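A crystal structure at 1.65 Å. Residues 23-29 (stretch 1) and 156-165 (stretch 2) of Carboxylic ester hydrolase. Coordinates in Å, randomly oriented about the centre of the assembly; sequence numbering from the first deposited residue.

Stretch 1, residues 23-29: EFIQGIT
Stretch 2 156-165: RELSLIGKAL

No hydrogen bond joins the two stretches; apart from two approaches to oxygen atoms, the closest contacts are between apolar side chains. They bury 291 Å², both sides summed. The touching residues lie at least 129 positions apart in one chain.

Stretch 2 is helical throughout, and the helix extends beyond both ends. Phi runs from -56 to -69° and psi from -41 to -50°. From Leu160 to Leu165, each N bonds to the O four residues back: Leu160 N to Arg156 O is 3.0 Å, Ile161 N to Glu157 O is 2.9 Å and Gly162 N to Leu158 O is 2.8 Å. The bond from Ala164 N to Leu160 O is weak, at 3.3 Å.

Stretch 1 is a tight loop leading into a strand at Ile28 and Thr29. A type II turn spans Ile25 to Ile28. Phi/psi is -65/-36 at Phe24, -102/119 at Ile25, -62/132 at Gln26, 97/-3 at Gly27, -112/123 at Ile28 and -108/124 at Thr29. Ile28 N to Ile25 O is 3.0 Å, closing the turn. Glu23, at 69/14, adds two further ties: Glu23 N to Ile28 O at 2.9 Å, and Gly27 N to Glu23 OE1 at 2.8 Å. The Glu23 side chain folds back for this with chi1 and chi2 both m. Glycine suits position 27, because at these backbone angles a CB would be jammed against the carbonyl O of Gln26.

In register, Ile25 lies nearest Leu160, with 8.2 Å from CA to CA. Phe24, Ile25 and Ile28 all point their CA-to-CB bonds toward the helix. Gln26 and Thr29 do not reach it.

Phe24 has the largest area covered by the other stretch. Its chi1 is 100°, between wells, and its chi2 is -76°. The ring meets the helix with its edge: CE1 is 3.6 Å from Ile161 CG1, and CZ is 3.7 Å from Leu160 O. CZ is also 4.2 Å from Leu160 CB. Ala164 lies oblique to the ring, with its CB 4.4 Å from Phe24 CE2. Its short methyl side chain points toward stretch 1.

Ile25, m at chi1 and t at chi2, extends CD1 to 3.7 Å from Leu160 CD1 and 4.3 Å from Ile161 CG1. Leu160 points toward the loop, while Ile161 starts sideways. Both are m then t. Their branched apolar chains provide carbon surface for Phe24 and Ile25.

Ile28 is buried and m at both chi angles. Its CD1 is 3.9 Å from Glu157 OE2, a packing contact between a methyl and a carboxylate. Glu157 is sideways, with chi1 m, chi2 t and chi3 3°. Both its carboxylate oxygens are hydrogen-bonded elsewhere in the structure, so its charged end is satisfied although buried.

Leu158 points away from stretch 1. Gly162 makes no contact with it, and a CB there would also point away, clashing with Leu158 O at 2.9 Å.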

# COMPACT_ATOMS: atom_id res chain seq x y z
N GLU A 23 6.46 29.15 13.70
CA GLU A 23 6.62 29.88 12.41
C GLU A 23 7.88 29.48 11.67
O GLU A 23 8.14 30.07 10.61
CB GLU A 23 6.45 31.39 12.57
CG GLU A 23 5.22 31.73 13.37
CD GLU A 23 3.89 31.30 12.73
OE1 GLU A 23 3.85 31.15 11.47
OE2 GLU A 23 2.90 31.16 13.47
N PHE A 24 8.53 28.38 12.06
CA PHE A 24 9.64 27.88 11.21
C PHE A 24 9.02 27.43 9.87
O PHE A 24 9.67 27.46 8.86
CB PHE A 24 10.51 26.88 11.96
CG PHE A 24 10.21 25.45 11.61
CD1 PHE A 24 9.09 24.84 12.13
CD2 PHE A 24 11.03 24.75 10.77
CE1 PHE A 24 8.80 23.53 11.80
CE2 PHE A 24 10.74 23.44 10.45
CZ PHE A 24 9.63 22.83 10.97
N ILE A 25 7.82 26.88 9.95
CA ILE A 25 6.89 26.78 8.79
C ILE A 25 5.89 27.91 9.02
O ILE A 25 5.18 27.85 10.06
CB ILE A 25 6.18 25.42 8.71
CG1 ILE A 25 7.14 24.24 8.60
CG2 ILE A 25 5.20 25.41 7.53
CD1 ILE A 25 6.46 22.94 8.89
N GLN A 26 5.80 28.87 8.11
CA GLN A 26 4.82 29.95 8.35
C GLN A 26 3.42 29.33 8.40
O GLN A 26 3.07 28.56 7.49
CB GLN A 26 4.92 31.02 7.26
CG GLN A 26 4.09 32.23 7.60
CD GLN A 26 4.32 33.37 6.65
OE1 GLN A 26 4.37 33.18 5.44
NE2 GLN A 26 4.53 34.55 7.21
N GLY A 27 2.64 29.69 9.41
CA GLY A 27 1.28 29.16 9.62
C GLY A 27 1.23 28.03 10.61
O GLY A 27 0.14 27.53 10.87
N ILE A 28 2.38 27.59 11.12
CA ILE A 28 2.45 26.50 12.13
C ILE A 28 2.91 27.06 13.49
O ILE A 28 4.00 27.61 13.56
CB ILE A 28 3.39 25.37 11.69
CG1 ILE A 28 2.96 24.72 10.37
CG2 ILE A 28 3.51 24.33 12.79
CD1 ILE A 28 1.63 24.12 10.48
N THR A 29 2.11 26.87 14.51
CA THR A 29 2.46 27.17 15.92
C THR A 29 2.67 25.86 16.66
O THR A 29 1.74 25.03 16.74
CB THR A 29 1.40 28.07 16.56
OG1 THR A 29 1.39 29.32 15.87
CG2 THR A 29 1.74 28.33 18.02
N ARG A 156 4.03 16.09 4.92
CA ARG A 156 4.99 17.19 4.67
C ARG A 156 5.40 17.83 6.01
O ARG A 156 6.61 18.05 6.25
CB ARG A 156 4.36 18.18 3.71
CG ARG A 156 5.20 19.39 3.40
CD ARG A 156 6.54 19.00 2.92
NE ARG A 156 7.20 20.21 2.38
CZ ARG A 156 8.49 20.21 2.01
NH1 ARG A 156 9.21 19.11 2.02
NH2 ARG A 156 9.02 21.32 1.55
N GLU A 157 4.40 18.17 6.85
CA GLU A 157 4.64 18.82 8.15
C GLU A 157 5.44 17.89 9.07
O GLU A 157 6.37 18.37 9.74
CB GLU A 157 3.31 19.24 8.74
CG GLU A 157 2.65 20.39 7.99
CD GLU A 157 1.18 20.68 8.31
OE1 GLU A 157 0.60 20.00 9.19
OE2 GLU A 157 0.64 21.61 7.66
N LEU A 158 5.05 16.62 9.13
CA LEU A 158 5.76 15.62 9.96
C LEU A 158 7.24 15.59 9.56
O LEU A 158 8.11 15.60 10.45
CB LEU A 158 5.10 14.25 9.85
CG LEU A 158 5.89 13.05 10.42
CD1 LEU A 158 6.25 13.22 11.88
CD2 LEU A 158 5.15 11.76 10.14
N SER A 159 7.53 15.48 8.28
CA SER A 159 8.95 15.41 7.86
C SER A 159 9.66 16.70 8.22
O SER A 159 10.81 16.64 8.77
CB SER A 159 9.08 15.10 6.41
OG SER A 159 8.62 13.79 6.15
N LEU A 160 9.09 17.86 7.93
CA LEU A 160 9.80 19.13 8.20
C LEU A 160 10.07 19.25 9.70
O LEU A 160 11.20 19.58 10.09
CB LEU A 160 8.98 20.31 7.70
CG LEU A 160 8.95 20.46 6.19
CD1 LEU A 160 7.88 21.45 5.76
CD2 LEU A 160 10.31 20.92 5.69
N ILE A 161 9.06 19.02 10.53
CA ILE A 161 9.21 19.19 12.00
C ILE A 161 10.14 18.10 12.57
O ILE A 161 11.05 18.44 13.38
CB ILE A 161 7.85 19.18 12.70
CG1 ILE A 161 7.06 20.39 12.28
CG2 ILE A 161 8.04 19.09 14.19
CD1 ILE A 161 5.58 20.28 12.64
N GLY A 162 9.92 16.86 12.20
CA GLY A 162 10.67 15.71 12.74
C GLY A 162 12.14 15.77 12.38
O GLY A 162 13.00 15.53 13.24
N LYS A 163 12.45 16.13 11.14
CA LYS A 163 13.86 16.23 10.71
C LYS A 163 14.54 17.36 11.49
O LYS A 163 15.69 17.17 11.89
CB LYS A 163 13.99 16.39 9.20
CG LYS A 163 13.57 15.14 8.45
CD LYS A 163 13.34 15.36 6.96
CE LYS A 163 14.55 15.85 6.22
NZ LYS A 163 14.23 16.16 4.80
N ALA A 164 13.90 18.48 11.70
CA ALA A 164 14.51 19.60 12.42
C ALA A 164 14.75 19.18 13.89
O ALA A 164 15.82 19.49 14.42
CB ALA A 164 13.68 20.85 12.34
N LEU A 165 13.76 18.56 14.53
CA LEU A 165 13.89 18.10 15.93
C LEU A 165 15.08 17.12 16.03
O LEU A 165 15.91 17.24 16.97
CB LEU A 165 12.61 17.41 16.40
CG LEU A 165 12.75 16.67 17.73
CD1 LEU A 165 13.00 17.65 18.85
CD2 LEU A 165 11.50 15.85 18.01